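Local coordinates for protein FACT-Spt16 (Cicer arietinum, PDB 5CE6) that serves as the N-terminal domain of a subunit of the FACT histone chaperone complex and probably takes part in binding histones H3-H4 during transcription, at residues S134-I139 and D171-K176; V247-A252 and V263-P268; D293-I298 and D320-Q325. All coordinates share one frame; numbering follows the deposited sequence.

Contact 1 of 3, residues S134-I139 and D171-K176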
loop_
_atom_site.group_PDB
_atom_site.type_symbol
_atom_site.label_atom_id
_atom_site.label_comp_id
_atom_site.label_asym_id
_atom_site.label_seq_id
_atom_site.Cartn_x
_atom_site.Cartn_y
_atom_site.Cartn_z
ATOM N N SER A 134 -0.411 -34.812 3.412
ATOM C CA SER A 134 -0.652 -35.414 4.722
ATOM C C SER A 134 -0.609 -34.399 5.861
ATOM O O SER A 134 -1.395 -34.485 6.804
ATOM C CB SER A 134 0.329 -36.558 4.989
ATOM O OG SER A 134 -0.006 -37.694 4.217
ATOM N N SER A 135 0.306 -33.442 5.779
ATOM C CA SER A 135 0.390 -32.399 6.796
ATOM C C SER A 135 -0.830 -31.484 6.778
ATOM O O SER A 135 -1.280 -31.030 7.822
ATOM C CB SER A 135 1.673 -31.582 6.642
ATOM O OG SER A 135 2.807 -32.369 6.959
ATOM N N MET A 136 -1.368 -31.216 5.592
ATOM C CA MET A 136 -2.581 -30.414 5.500
ATOM C C MET A 136 -3.745 -31.141 6.170
ATOM O O MET A 136 -4.538 -30.523 6.881
ATOM C CB MET A 136 -2.915 -30.089 4.045
ATOM C CG MET A 136 -1.810 -29.369 3.297
ATOM S SD MET A 136 -2.305 -28.944 1.603
ATOM C CE MET A 136 -0.780 -28.259 0.966
ATOM N N ASP A 137 -3.837 -32.454 5.952
ATOM C CA ASP A 137 -4.881 -33.256 6.584
ATOM C C ASP A 137 -4.757 -33.226 8.109
ATOM O O ASP A 137 -5.757 -33.153 8.820
ATOM C CB ASP A 137 -4.835 -34.709 6.091
ATOM C CG ASP A 137 -5.230 -34.850 4.631
ATOM O OD1 ASP A 137 -5.879 -33.932 4.094
ATOM O OD2 ASP A 137 -4.893 -35.893 4.025
ATOM N N ALA A 138 -3.526 -33.289 8.605
ATOM C CA ALA A 138 -3.284 -33.247 10.048
ATOM C C ALA A 138 -3.715 -31.900 10.627
ATOM O O ALA A 138 -4.362 -31.838 11.674
ATOM C CB ALA A 138 -1.826 -33.508 10.347
ATOM N N ILE A 139 -3.341 -30.826 9.943
ATOM C CA ILE A 139 -3.737 -29.484 10.359
ATOM C C ILE A 139 -5.264 -29.352 10.380
ATOM O O ILE A 139 -5.841 -28.808 11.327
ATOM C CB ILE A 139 -3.121 -28.396 9.444
ATOM C CG1 ILE A 139 -1.596 -28.397 9.557
ATOM C CG2 ILE A 139 -3.668 -27.036 9.796
ATOM C CD1 ILE A 139 -0.915 -27.321 8.732
ATOM N N ASP A 171 -2.656 -24.168 -4.042
ATOM C CA ASP A 171 -3.731 -24.790 -4.810
ATOM C C ASP A 171 -4.329 -25.966 -4.052
ATOM O O ASP A 171 -5.550 -26.080 -3.907
ATOM C CB ASP A 171 -3.215 -25.277 -6.169
ATOM C CG ASP A 171 -3.160 -24.177 -7.209
ATOM O OD1 ASP A 171 -3.851 -23.151 -7.031
ATOM O OD2 ASP A 171 -2.434 -24.350 -8.212
ATOM N N LEU A 172 -3.456 -26.842 -3.566
ATOM C CA LEU A 172 -3.894 -28.021 -2.842
ATOM C C LEU A 172 -4.594 -27.629 -1.543
ATOM O O LEU A 172 -5.659 -28.162 -1.209
ATOM C CB LEU A 172 -2.706 -28.949 -2.564
ATOM C CG LEU A 172 -3.003 -30.226 -1.775
ATOM C CD1 LEU A 172 -4.080 -31.039 -2.468
ATOM C CD2 LEU A 172 -1.741 -31.069 -1.590
ATOM N N TRP A 173 -3.995 -26.688 -0.818
ATOM C CA TRP A 173 -4.538 -26.245 0.457
ATOM C C TRP A 173 -5.939 -25.673 0.278
ATOM O O TRP A 173 -6.854 -26.002 1.033
ATOM C CB TRP A 173 -3.605 -25.211 1.100
ATOM C CG TRP A 173 -4.139 -24.579 2.357
ATOM C CD1 TRP A 173 -4.432 -23.256 2.547
ATOM C CD2 TRP A 173 -4.439 -25.235 3.599
ATOM N NE1 TRP A 173 -4.897 -23.051 3.821
ATOM C CE2 TRP A 173 -4.907 -24.246 4.491
ATOM C CE3 TRP A 173 -4.355 -26.560 4.043
ATOM C CZ2 TRP A 173 -5.294 -24.542 5.802
ATOM C CZ3 TRP A 173 -4.741 -26.853 5.347
ATOM C CH2 TRP A 173 -5.202 -25.847 6.211
ATOM N N ALA A 174 -6.099 -24.814 -0.722
ATOM C CA ALA A 174 -7.396 -24.213 -0.997
ATOM C C ALA A 174 -8.425 -25.289 -1.318
ATOM O O ALA A 174 -9.578 -25.203 -0.886
ATOM C CB ALA A 174 -7.293 -23.210 -2.138
ATOM N N GLU A 175 -8.002 -26.311 -2.061
ATOM C CA GLU A 175 -8.889 -27.415 -2.417
ATOM C C GLU A 175 -9.268 -28.235 -1.190
ATOM O O GLU A 175 -10.410 -28.674 -1.056
ATOM C CB GLU A 175 -8.253 -28.312 -3.487
ATOM C CG GLU A 175 -9.170 -29.428 -3.979
ATOM C CD GLU A 175 -8.899 -29.834 -5.421
ATOM O OE1 GLU A 175 -7.737 -29.723 -5.872
ATOM O OE2 GLU A 175 -9.858 -30.258 -6.106
ATOM N N LYS A 176 -8.309 -28.429 -0.289
ATOM C CA LYS A 176 -8.553 -29.195 0.928
ATOM C C LYS A 176 -9.447 -28.455 1.927
ATOM O O LYS A 176 -10.250 -29.076 2.629
ATOM C CB LYS A 176 -7.230 -29.604 1.584
ATOM C CG LYS A 176 -6.516 -30.737 0.850
ATOM C CD LYS A 176 -5.324 -31.273 1.634
ATOM C CE LYS A 176 -4.744 -32.537 0.993
ATOM N NZ LYS A 176 -5.654 -33.702 1.101
#

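Contact 2 of 3, residues V247-A252 and V263-P268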
loop_
_atom_site.group_PDB
_atom_site.type_symbol
_atom_site.label_atom_id
_atom_site.label_comp_id
_atom_site.label_asym_id
_atom_site.label_seq_id
_atom_site.Cartn_x
_atom_site.Cartn_y
_atom_site.Cartn_z
ATOM N N VAL A 247 18.033 5.435 -8.078
ATOM C CA VAL A 247 18.247 6.423 -7.022
ATOM C C VAL A 247 17.579 5.986 -5.715
ATOM O O VAL A 247 18.128 6.185 -4.629
ATOM C CB VAL A 247 17.750 7.813 -7.460
ATOM C CG1 VAL A 247 17.858 8.789 -6.325
ATOM C CG2 VAL A 247 18.559 8.311 -8.652
ATOM N N ILE A 248 16.393 5.397 -5.818
ATOM C CA ILE A 248 15.713 4.866 -4.636
ATOM C C ILE A 248 16.557 3.787 -3.964
ATOM O O ILE A 248 16.771 3.826 -2.748
ATOM C CB ILE A 248 14.324 4.295 -4.984
ATOM C CG1 ILE A 248 13.392 5.412 -5.460
ATOM C CG2 ILE A 248 13.706 3.604 -3.784
ATOM C CD1 ILE A 248 12.129 4.886 -6.081
ATOM N N LEU A 249 17.058 2.849 -4.767
ATOM C CA LEU A 249 17.814 1.700 -4.256
ATOM C C LEU A 249 19.236 2.052 -3.822
ATOM O O LEU A 249 19.884 1.287 -3.103
ATOM C CB LEU A 249 17.820 0.566 -5.285
ATOM C CG LEU A 249 16.429 0.035 -5.640
ATOM C CD1 LEU A 249 16.514 -1.055 -6.684
ATOM C CD2 LEU A 249 15.701 -0.479 -4.409
ATOM N N ASP A 250 19.724 3.204 -4.263
ATOM C CA ASP A 250 20.957 3.750 -3.720
ATOM C C ASP A 250 20.703 5.173 -3.243
ATOM O O ASP A 250 21.188 6.128 -3.848
ATOM C CB ASP A 250 22.082 3.723 -4.752
ATOM C CG ASP A 250 23.416 4.126 -4.160
ATOM O OD1 ASP A 250 23.554 4.066 -2.918
ATOM O OD2 ASP A 250 24.318 4.508 -4.934
ATOM N N PRO A 251 19.948 5.313 -2.139
ATOM C CA PRO A 251 19.507 6.610 -1.615
ATOM C C PRO A 251 20.665 7.574 -1.373
ATOM O O PRO A 251 20.449 8.779 -1.239
ATOM C CB PRO A 251 18.826 6.238 -0.295
ATOM C CG PRO A 251 19.346 4.904 0.062
ATOM C CD PRO A 251 19.573 4.209 -1.238
ATOM N N ALA A 252 21.880 7.032 -1.311
ATOM C CA ALA A 252 23.099 7.832 -1.310
ATOM C C ALA A 252 23.116 8.794 -2.497
ATOM O O ALA A 252 23.546 9.944 -2.368
ATOM C CB ALA A 252 24.292 6.929 -1.369
ATOM N N VAL A 263 15.941 -0.709 2.061
ATOM C CA VAL A 263 15.157 0.052 1.079
ATOM C C VAL A 263 14.734 -0.773 -0.139
ATOM O O VAL A 263 15.541 -1.514 -0.708
ATOM C CB VAL A 263 15.955 1.278 0.577
ATOM C CG1 VAL A 263 15.177 2.014 -0.509
ATOM C CG2 VAL A 263 16.283 2.203 1.726
ATOM N N ASP A 264 13.468 -0.650 -0.529
ATOM C CA ASP A 264 13.002 -1.204 -1.793
ATOM C C ASP A 264 12.072 -0.197 -2.469
ATOM O O ASP A 264 11.748 0.845 -1.892
ATOM C CB ASP A 264 12.278 -2.535 -1.579
ATOM C CG ASP A 264 12.186 -3.361 -2.856
ATOM O OD1 ASP A 264 12.767 -2.949 -3.887
ATOM O OD2 ASP A 264 11.537 -4.430 -2.828
ATOM N N ILE A 265 11.653 -0.497 -3.695
ATOM C CA ILE A 265 10.691 0.358 -4.376
ATOM C C ILE A 265 9.297 -0.220 -4.153
ATOM O O ILE A 265 9.120 -1.436 -4.127
ATOM C CB ILE A 265 10.976 0.484 -5.899
ATOM C CG1 ILE A 265 10.801 -0.864 -6.599
ATOM C CG2 ILE A 265 12.378 1.031 -6.139
ATOM C CD1 ILE A 265 10.822 -0.792 -8.117
ATOM N N CYS A 266 8.299 0.637 -3.978
ATOM C CA CYS A 266 6.938 0.145 -3.758
ATOM C C CYS A 266 6.319 -0.362 -5.038
ATOM O O CYS A 266 5.499 -1.286 -5.024
ATOM C CB CYS A 266 6.035 1.248 -3.201
ATOM S SG CYS A 266 6.554 1.816 -1.594
ATOM N N TYR A 267 6.698 0.274 -6.138
ATOM C CA TYR A 267 6.196 -0.070 -7.464
ATOM C C TYR A 267 7.126 0.612 -8.456
ATOM O O TYR A 267 7.858 1.529 -8.068
ATOM C CB TYR A 267 4.750 0.410 -7.645
ATOM C CG TYR A 267 4.558 1.905 -7.439
ATOM C CD1 TYR A 267 4.732 2.795 -8.483
ATOM C CD2 TYR A 267 4.224 2.412 -6.198
ATOM C CE1 TYR A 267 4.553 4.157 -8.298
ATOM C CE2 TYR A 267 4.058 3.764 -5.998
ATOM C CZ TYR A 267 4.227 4.634 -7.050
ATOM O OH TYR A 267 4.045 5.987 -6.850
ATOM N N PRO A 268 7.131 0.154 -9.722
ATOM C CA PRO A 268 7.999 0.816 -10.698
ATOM C C PRO A 268 7.504 2.235 -10.894
ATOM O O PRO A 268 6.307 2.403 -11.136
ATOM C CB PRO A 268 7.767 0.006 -11.977
ATOM C CG PRO A 268 7.329 -1.352 -11.487
ATOM C CD PRO A 268 6.488 -1.051 -10.280
#

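Contact 3 of 3, residues D293-I298 and D320-Q325. With K (potassium ion), chain D.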
loop_
_atom_site.group_PDB
_atom_site.type_symbol
_atom_site.label_atom_id
_atom_site.label_comp_id
_atom_site.label_asym_id
_atom_site.label_seq_id
_atom_site.Cartn_x
_atom_site.Cartn_y
_atom_site.Cartn_z
ATOM N N ASP A 293 6.246 20.097 -25.041
ATOM C CA ASP A 293 5.955 21.301 -25.812
ATOM C C ASP A 293 4.856 22.110 -25.117
ATOM O O ASP A 293 4.449 21.781 -24.006
ATOM C CB ASP A 293 5.572 20.951 -27.248
ATOM C CG ASP A 293 6.001 22.021 -28.239
ATOM O OD1 ASP A 293 5.637 23.201 -28.046
ATOM O OD2 ASP A 293 6.722 21.677 -29.198
ATOM N N SER A 294 4.382 23.174 -25.757
ATOM C CA SER A 294 3.400 24.056 -25.123
ATOM C C SER A 294 2.131 23.330 -24.688
ATOM O O SER A 294 1.724 22.357 -25.314
ATOM C CB SER A 294 3.047 25.224 -26.049
ATOM O OG SER A 294 4.118 26.145 -26.107
ATOM N N ALA A 295 1.527 23.811 -23.604
ATOM C CA ALA A 295 0.291 23.244 -23.059
ATOM C C ALA A 295 0.440 21.766 -22.726
ATOM O O ALA A 295 -0.395 20.940 -23.098
ATOM C CB ALA A 295 -0.871 23.463 -24.016
ATOM N N SER A 296 1.499 21.445 -21.997
ATOM C CA SER A 296 1.794 20.054 -21.665
ATOM C C SER A 296 1.745 19.803 -20.178
ATOM O O SER A 296 1.962 20.710 -19.370
ATOM C CB SER A 296 3.175 19.667 -22.180
ATOM O OG SER A 296 3.152 19.496 -23.575
ATOM N N VAL A 297 1.460 18.558 -19.803
ATOM C CA VAL A 297 1.567 18.183 -18.396
ATOM C C VAL A 297 2.343 16.880 -18.288
ATOM O O VAL A 297 2.345 16.068 -19.213
ATOM C CB VAL A 297 0.199 18.061 -17.681
ATOM C CG1 VAL A 297 -0.594 19.359 -17.788
ATOM C CG2 VAL A 297 -0.599 16.933 -18.249
ATOM N N ILE A 298 3.017 16.713 -17.159
ATOM C CA ILE A 298 3.830 15.529 -16.895
ATOM C C ILE A 298 3.449 15.018 -15.521
ATOM O O ILE A 298 3.465 15.779 -14.549
ATOM C CB ILE A 298 5.340 15.878 -16.917
ATOM C CG1 ILE A 298 5.747 16.371 -18.308
ATOM C CG2 ILE A 298 6.202 14.670 -16.497
ATOM C CD1 ILE A 298 7.126 17.043 -18.365
ATOM N N ASP A 320 4.180 25.468 -19.879
ATOM C CA ASP A 320 3.416 26.463 -20.636
ATOM C C ASP A 320 1.930 26.100 -20.629
ATOM O O ASP A 320 1.277 26.047 -21.677
ATOM C CB ASP A 320 3.940 26.554 -22.072
ATOM C CG ASP A 320 5.384 27.022 -22.142
ATOM O OD1 ASP A 320 5.677 28.125 -21.644
ATOM O OD2 ASP A 320 6.225 26.281 -22.692
ATOM N N ALA A 321 1.418 25.826 -19.436
ATOM C CA ALA A 321 0.054 25.339 -19.262
ATOM C C ALA A 321 -0.971 26.312 -19.811
ATOM O O ALA A 321 -0.838 27.523 -19.635
ATOM C CB ALA A 321 -0.222 25.086 -17.798
ATOM N N ASP A 322 -2.002 25.781 -20.458
ATOM C CA ASP A 322 -3.090 26.617 -20.939
ATOM C C ASP A 322 -4.015 26.974 -19.770
ATOM O O ASP A 322 -3.819 26.475 -18.659
ATOM C CB ASP A 322 -3.796 25.975 -22.155
ATOM C CG ASP A 322 -4.675 24.781 -21.805
ATOM O OD1 ASP A 322 -5.201 24.681 -20.682
ATOM O OD2 ASP A 322 -4.864 23.929 -22.704
ATOM N N PRO A 323 -4.996 27.862 -19.989
ATOM C CA PRO A 323 -5.799 28.287 -18.836
ATOM C C PRO A 323 -6.593 27.175 -18.148
ATOM O O PRO A 323 -6.831 27.278 -16.941
ATOM C CB PRO A 323 -6.755 29.310 -19.448
ATOM C CG PRO A 323 -5.986 29.884 -20.557
ATOM C CD PRO A 323 -5.234 28.740 -21.154
ATOM N N ILE A 324 -6.990 26.144 -18.892
ATOM C CA ILE A 324 -7.801 25.081 -18.318
ATOM C C ILE A 324 -6.911 24.174 -17.485
ATOM O O ILE A 324 -7.269 23.776 -16.370
ATOM C CB ILE A 324 -8.514 24.269 -19.410
ATOM C CG1 ILE A 324 -9.430 25.188 -20.226
ATOM C CG2 ILE A 324 -9.312 23.125 -18.796
ATOM C CD1 ILE A 324 -10.215 24.485 -21.307
ATOM N N GLN A 325 -5.736 23.862 -18.026
ATOM C CA GLN A 325 -4.768 23.021 -17.309
ATOM C C GLN A 325 -4.337 23.712 -16.015
ATOM O O GLN A 325 -4.194 23.068 -14.981
ATOM C CB GLN A 325 -3.547 22.738 -18.184
ATOM C CG GLN A 325 -3.830 21.858 -19.424
ATOM C CD GLN A 325 -2.689 21.866 -20.421
ATOM O OE1 GLN A 325 -1.949 22.847 -20.528
ATOM N NE2 GLN A 325 -2.547 20.772 -21.174
HETATM K K K D . 0.009 19.391 -25.517
HETATM O O HOH W 1 0.986 19.673 -28.270
#

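Contact 1 of 3, residues S134-I139 and D171-K176
D137 and K176 carry the charge between these two helices: NZ of K176 donates to OD1 of D137 in a salt bridge of 3.0 Å. The ammonium meets the carboxylate on its syn side, 22° out of its plane, and lies farther from the second oxygen. The lysine chain is extended as far as CE and then bends (chi4 -69°), which turns NZ toward the acid, while the stem does apolar work with its CD 3.6 Å from CB of M136. K176 thus serves both charge and packing, its NZ bridging to D137 and its CD lying on M136.

Inward of the bridge, M136 reaches for the second helix with an extended chain. Its SD lies 3.7 Å from CG of L172 and equally close to CA of W173. The sulfur also stands at the edge of the W173 six-membered ring, 5.4 Å from its centroid, a Met-aromatic contact. CB of M136 meets CE3 of that ring near its plane, and CG2 of I139 closes on CH2 at 4.1 Å.

The helix axes approach to 10.5 Å and cross at -37°. Helices 133-145 and 168-179 pack on the mixed sheet of the N-terminal lobe, where M136 and W173 share I86 of strand 85-89, I139 and W173 share V88, and M136 and I139 also touch L97 of strand 93-98.

Contact 2 of 3, residues V247-A252 and V263-P268
I248 and L249, at the C-terminal end of helix 237-249, lie against strand 263-265 in the M24 metallopeptidase-like lobe, whose family is known for the pita-bread fold. The example illustrates how a helix end can be fitted to a strand mainly by branched side chains: apolar groups meet one another, backbone atoms and, at one point, OD1 of D264.

The I248 side chain offers two methyl groups to one partner. CG2 of I248 approaches CG2 of I265 to 3.7 Å, and CD1 comes to 3.9 Å from the same methyl, the side chains crossing at about a right angle. The I265 conformation explains the choice of branch: CG1 occupies the crowded position between the backbone N and the carbonyl carbon (chi1 65°), while CG2 lies beside the backbone N and meets the isoleucine on the helix.

L249 starts out neither toward nor away from the strand, and its CD2 branch makes the contact. Its CG is anti to the carbonyl carbon (chi1 -61°), and CD2 settles over the strand backbone, 3.8 Å from CA of D264, with CG2 of I265 only slightly farther away. The D264 side chain starts away from the helix, but its OD1 comes to 3.9 Å from CD2 of L249 and accepts a weak hydrogen bond from N of I265.

Past the helix end, P251 makes a looser contact through CG with CG2 of V263. L212 of helix 200-230 touches both of these residues, and I248 also packs on V302 and A304 of strand 296-306, so the helix end is joined to the adjoining strand as well. The other V263 methyl meets backbone: CG1 of V263 lies 3.3 Å from O of I248.

Contact 3 of 3, residues D293-I298 and D320-Q325
The flat amide of Q325 reaches the A295 carbonyl from above the carbonyl plane. NE2 of Q325 donates to O of A295 at 2.9 Å in a nearly straight bond (171°). The acceptor lies within 2° of the amide's own plane, whereas the donor stands 70° out of the carbonyl plane. The same A295 O binds the potassium ion at 2.9 Å; nearby charge of this kind would probably polarise the carbonyl.

At the other end of the amide, OE1 of Q325 accepts from N of D322 at 2.9 Å, and Q325 N returns a 2.8 Å bond to D322 OD1. This reciprocal pair is a capping box at the start of helix 323-342. An alanine in place of Q325 would probably leave D322 N without this acceptor and deprive A295 O of its side-chain donor.

The backbone of A295 is tied a second time: its N donates to O of D320 at 3.0 Å. A295 and S296 both face I319, forming a G1 beta bulge where strands 296-306 and 309-319 pair. S420 and N422 complete the potassium site's protein residues, while V297 and Q325 both pack on F425 of strand 424-435, joining the helix start to that neighbouring sheet.

The three contacts show one chain built from separate lobes. Contact 1 belongs to the N-terminal lobe, whereas contacts 2 and 3 lie in the M24-like region, and the centre of contact 1 is about 38 Å from that of contact 2 and about 58 Å from that of contact 3, on the opposite side of the chain's centre. Contacts 2 and 3, about 30 Å apart between centres and about 12 Å between nearest atoms, do not touch, yet both reach one sheet, in which strands 263-265 and 296-306 are neighbours. Contact 3 alone includes a residue of the potassium site, and a sodium ion lies about 8 Å from its S296 side chain.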